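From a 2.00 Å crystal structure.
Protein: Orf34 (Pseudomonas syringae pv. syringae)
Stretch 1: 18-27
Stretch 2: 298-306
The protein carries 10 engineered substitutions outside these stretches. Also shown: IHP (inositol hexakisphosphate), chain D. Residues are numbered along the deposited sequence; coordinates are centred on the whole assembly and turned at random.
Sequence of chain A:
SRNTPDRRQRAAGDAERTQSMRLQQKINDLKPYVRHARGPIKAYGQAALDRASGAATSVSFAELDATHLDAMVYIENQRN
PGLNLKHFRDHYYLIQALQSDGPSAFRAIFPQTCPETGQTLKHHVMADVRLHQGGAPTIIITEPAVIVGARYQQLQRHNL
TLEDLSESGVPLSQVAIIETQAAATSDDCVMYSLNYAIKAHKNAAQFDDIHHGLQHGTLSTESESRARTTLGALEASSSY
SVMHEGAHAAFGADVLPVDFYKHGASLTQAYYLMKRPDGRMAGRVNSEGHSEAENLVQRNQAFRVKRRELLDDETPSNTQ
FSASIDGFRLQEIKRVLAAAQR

Stretch 1 18-27: TQSMRLQQKI
Stretch 2 (298-306) QRNQAFRVK

How do two arginines sit side by side where stretch 2 begins? Residues 298-302 close a helix, and Arg-299, buried and extended through chi3 (chi1 to chi3 all t), with chi4 at 87°, leaves its CA sideways to stretch 1, but its end comes nearer to the helix of residues 21-27. Its NH1 lies 3.5 Å from NH2 of Arg-22, like charges reconciled by inositol hexakisphosphate: IHP O34 accepts from Arg-299 NH1 at 2.7 Å and from Arg-22 NH2 at 3.2 Å. Arg-299 NH2 also donates to IHP O24 (2.8 Å), while Lys-26 NZ reaches IHP O44 (2.7 Å).

What joins the end of one helix to the start of the other? Ser-20 (phi/psi -126/113, chi1 t) is the N-cap: its OG accepts from Leu-23 N at 3.3 Å and donates to Ala-302 O at 2.8 Å. A small hydroxyl can do both. Water 1 adds a bridge, donating to Ala-302 O (2.6 Å) and accepting from Arg-22 N (2.8 Å). The Ala-302 methyl points toward stretch 1, its CB 3.7 Å from Arg-22 NH1.

How does Phe-303 pack against stretch 1? Leaving the helix at phi/psi -106/14, with Phe-303 CA 5.6 Å from Ser-20 CA, it uses chi1 m and chi2 -88° to bring its buried ring against stretch 1. Arg-22, m at chi1 through chi3, sets CB over one face, 4.0 Å from the ring centroid; Lys-26 CE meets the edge, 4.1 Å from Phe-303 CZ. Leu-23 CD1 packs 4.4 Å from Phe-303 CD1.

How does the contact finish? Arg-304 and Val-305 are extended, and the CA atoms of Val-305 and Gln-19 lie 6.2 Å apart. Val-305 (chi1 m) places CG1 4.1 Å from Leu-23 CD2, an apolar match. Beyond it, extended Gln-19 (chi1 and chi2 t) accepts at OE1 from Lys-306 N, 3.1 Å away.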

# COMPACT_ATOMS: atom_id res chain seq x y z
N THR A 18 6.21 14.77 -20.07
CA THR A 18 6.72 14.93 -18.72
C THR A 18 8.03 14.19 -18.61
O THR A 18 8.30 13.54 -17.60
CB THR A 18 5.74 14.38 -17.66
N GLN A 19 8.81 14.27 -19.70
CA GLN A 19 10.08 13.56 -19.86
C GLN A 19 9.83 12.04 -20.01
O GLN A 19 10.70 11.30 -20.46
CB GLN A 19 10.99 13.87 -18.67
CG GLN A 19 12.32 13.16 -18.59
CD GLN A 19 13.05 13.52 -17.31
OE1 GLN A 19 12.58 14.35 -16.52
NE2 GLN A 19 14.20 12.91 -17.10
N SER A 20 8.63 11.62 -19.64
CA SER A 20 8.19 10.24 -19.68
C SER A 20 6.89 10.19 -20.49
O SER A 20 5.87 10.72 -20.05
CB SER A 20 8.01 9.69 -18.26
OG SER A 20 7.06 8.64 -18.20
N MSE A 21 6.91 9.56 -21.66
CA MSE A 21 5.72 9.55 -22.51
C MSE A 21 4.53 8.86 -21.84
O MSE A 21 3.39 9.31 -21.97
CB MSE A 21 6.03 8.90 -23.86
CG MSE A 21 4.93 9.04 -24.89
SE MSE A 21 4.54 10.90 -25.43
CE MSE A 21 2.67 10.99 -24.87
N ARG A 22 4.78 7.76 -21.11
CA ARG A 22 3.70 7.07 -20.40
C ARG A 22 3.02 7.97 -19.38
O ARG A 22 1.79 7.97 -19.25
CB ARG A 22 4.22 5.81 -19.71
CG ARG A 22 4.59 4.68 -20.64
CD ARG A 22 3.33 3.91 -21.05
NE ARG A 22 2.93 2.96 -20.01
CZ ARG A 22 3.59 1.85 -19.68
NH1 ARG A 22 4.71 1.53 -20.30
NH2 ARG A 22 3.12 1.07 -18.72
N LEU A 23 3.83 8.75 -18.68
CA LEU A 23 3.31 9.67 -17.68
C LEU A 23 2.57 10.83 -18.34
O LEU A 23 1.50 11.21 -17.89
CB LEU A 23 4.46 10.21 -16.82
CG LEU A 23 4.13 10.90 -15.49
CD1 LEU A 23 3.22 10.05 -14.61
CD2 LEU A 23 5.44 11.20 -14.78
N GLN A 24 3.13 11.34 -19.43
CA GLN A 24 2.52 12.44 -20.17
C GLN A 24 1.14 12.06 -20.69
O GLN A 24 0.23 12.89 -20.75
CB GLN A 24 3.43 12.89 -21.32
CG GLN A 24 2.92 14.10 -22.11
CD GLN A 24 2.75 15.34 -21.25
OE1 GLN A 24 1.64 15.83 -21.06
NE2 GLN A 24 3.85 15.86 -20.74
N GLN A 25 0.98 10.80 -21.08
CA GLN A 25 -0.31 10.33 -21.58
C GLN A 25 -1.32 10.34 -20.43
O GLN A 25 -2.49 10.68 -20.61
CB GLN A 25 -0.16 8.93 -22.17
CG GLN A 25 -1.34 8.38 -22.94
CD GLN A 25 -1.78 9.28 -24.12
OE1 GLN A 25 -0.94 9.86 -24.80
NE2 GLN A 25 -3.07 9.26 -24.43
N LYS A 26 -0.86 9.98 -19.23
CA LYS A 26 -1.76 10.03 -18.08
C LYS A 26 -2.08 11.48 -17.72
O LYS A 26 -3.20 11.78 -17.30
CB LYS A 26 -1.17 9.28 -16.89
CG LYS A 26 -1.10 7.78 -17.10
CD LYS A 26 -0.55 7.10 -15.86
CE LYS A 26 -0.52 5.58 -15.98
NZ LYS A 26 -1.78 4.93 -15.54
N ILE A 27 -1.11 12.37 -17.89
CA ILE A 27 -1.35 13.81 -17.71
C ILE A 27 -2.40 14.30 -18.71
O ILE A 27 -3.37 14.96 -18.34
CB ILE A 27 -0.03 14.62 -17.87
CG1 ILE A 27 0.88 14.40 -16.67
CG2 ILE A 27 -0.33 16.11 -18.06
CD1 ILE A 27 2.27 14.94 -16.86
N GLN A 298 11.37 -2.70 -17.24
CA GLN A 298 10.91 -1.92 -18.39
C GLN A 298 9.88 -0.89 -17.95
O GLN A 298 9.88 0.24 -18.42
CB GLN A 298 10.33 -2.82 -19.47
CG GLN A 298 11.39 -3.69 -20.16
CD GLN A 298 10.77 -4.77 -21.01
OE1 GLN A 298 9.71 -5.30 -20.68
NE2 GLN A 298 11.41 -5.09 -22.12
N ARG A 299 9.01 -1.29 -17.03
CA ARG A 299 8.00 -0.37 -16.52
C ARG A 299 8.67 0.79 -15.80
O ARG A 299 8.35 1.96 -16.07
CB ARG A 299 7.02 -1.08 -15.59
CG ARG A 299 6.01 -0.10 -15.05
CD ARG A 299 5.00 -0.69 -14.07
NE ARG A 299 4.16 0.42 -13.63
CZ ARG A 299 3.06 0.83 -14.26
NH1 ARG A 299 2.63 0.20 -15.35
NH2 ARG A 299 2.39 1.87 -13.79
N ASN A 300 9.61 0.46 -14.92
CA ASN A 300 10.32 1.47 -14.15
C ASN A 300 10.98 2.49 -15.06
O ASN A 300 10.88 3.70 -14.83
CB ASN A 300 11.37 0.82 -13.25
CG ASN A 300 11.98 1.80 -12.26
OD1 ASN A 300 12.82 2.63 -12.64
ND2 ASN A 300 11.57 1.72 -11.00
N GLN A 301 11.63 2.00 -16.12
CA GLN A 301 12.27 2.90 -17.08
C GLN A 301 11.27 3.73 -17.87
O GLN A 301 11.55 4.88 -18.23
CB GLN A 301 13.17 2.12 -18.04
CG GLN A 301 14.48 1.67 -17.38
CD GLN A 301 15.48 2.81 -17.22
OE1 GLN A 301 15.18 3.98 -17.47
NE2 GLN A 301 16.68 2.47 -16.77
N ALA A 302 10.09 3.18 -18.15
CA ALA A 302 9.09 3.91 -18.91
C ALA A 302 8.58 5.12 -18.12
O ALA A 302 8.15 6.12 -18.69
CB ALA A 302 7.94 3.00 -19.31
N PHE A 303 8.65 5.02 -16.79
CA PHE A 303 8.18 6.08 -15.92
C PHE A 303 9.33 6.86 -15.27
O PHE A 303 9.10 7.62 -14.32
CB PHE A 303 7.26 5.50 -14.83
CG PHE A 303 5.90 5.13 -15.33
CD1 PHE A 303 4.88 6.07 -15.36
CD2 PHE A 303 5.65 3.86 -15.81
CE1 PHE A 303 3.62 5.74 -15.85
CE2 PHE A 303 4.39 3.51 -16.30
CZ PHE A 303 3.36 4.46 -16.31
N ARG A 304 10.54 6.69 -15.78
CA ARG A 304 11.71 7.36 -15.22
C ARG A 304 11.68 8.86 -15.46
O ARG A 304 11.40 9.30 -16.58
CB ARG A 304 13.01 6.77 -15.79
N VAL A 305 11.94 9.64 -14.42
CA VAL A 305 12.02 11.10 -14.51
C VAL A 305 13.18 11.66 -13.69
O VAL A 305 13.75 10.97 -12.84
CB VAL A 305 10.73 11.78 -14.03
CG1 VAL A 305 9.54 11.35 -14.87
CG2 VAL A 305 10.50 11.47 -12.56
N LYS A 306 13.54 12.92 -13.97
CA LYS A 306 14.63 13.60 -13.25
C LYS A 306 14.12 14.87 -12.55
O LYS A 306 14.20 14.99 -11.33
CB LYS A 306 15.77 13.95 -14.20
C1 IHP D . -5.97 -0.33 -14.75
C2 IHP D . -4.84 -0.12 -13.64
C3 IHP D . -3.38 0.35 -13.99
C4 IHP D . -3.10 0.49 -15.56
C5 IHP D . -4.01 -0.25 -16.52
C6 IHP D . -5.42 0.18 -16.14
O11 IHP D . -6.44 -1.56 -14.77
P1 IHP D . -8.01 -2.15 -14.56
O21 IHP D . -7.97 -3.45 -13.76
O31 IHP D . -8.64 -2.45 -15.93
O41 IHP D . -8.95 -1.21 -13.84
O12 IHP D . -4.81 -1.14 -12.71
P2 IHP D . -5.19 -0.73 -11.12
O22 IHP D . -6.63 -0.17 -11.06
O32 IHP D . -5.08 -1.89 -10.12
O42 IHP D . -4.27 0.43 -10.67
O13 IHP D . -2.60 -0.50 -13.46
P3 IHP D . -1.40 -0.47 -12.28
O23 IHP D . -1.77 -0.01 -10.87
O33 IHP D . -1.23 -1.99 -12.28
O43 IHP D . -0.11 0.23 -12.71
O14 IHP D . -1.82 0.24 -15.86
P4 IHP D . -0.71 1.40 -16.07
O24 IHP D . -0.21 1.94 -14.73
O34 IHP D . 0.49 0.91 -16.91
O44 IHP D . -1.32 2.59 -16.83
O15 IHP D . -3.79 -1.57 -16.65
P5 IHP D . -3.19 -2.29 -18.08
O25 IHP D . -2.65 -1.22 -19.03
O35 IHP D . -2.03 -3.26 -17.76
O45 IHP D . -4.27 -3.07 -18.83
O16 IHP D . -6.28 -0.12 -17.12
P6 IHP D . -7.57 0.79 -17.54
O26 IHP D . -7.24 2.28 -17.40
O36 IHP D . -8.01 0.51 -18.99
O46 IHP D . -8.77 0.47 -16.64
O HOH W 1 7.29 6.42 -21.12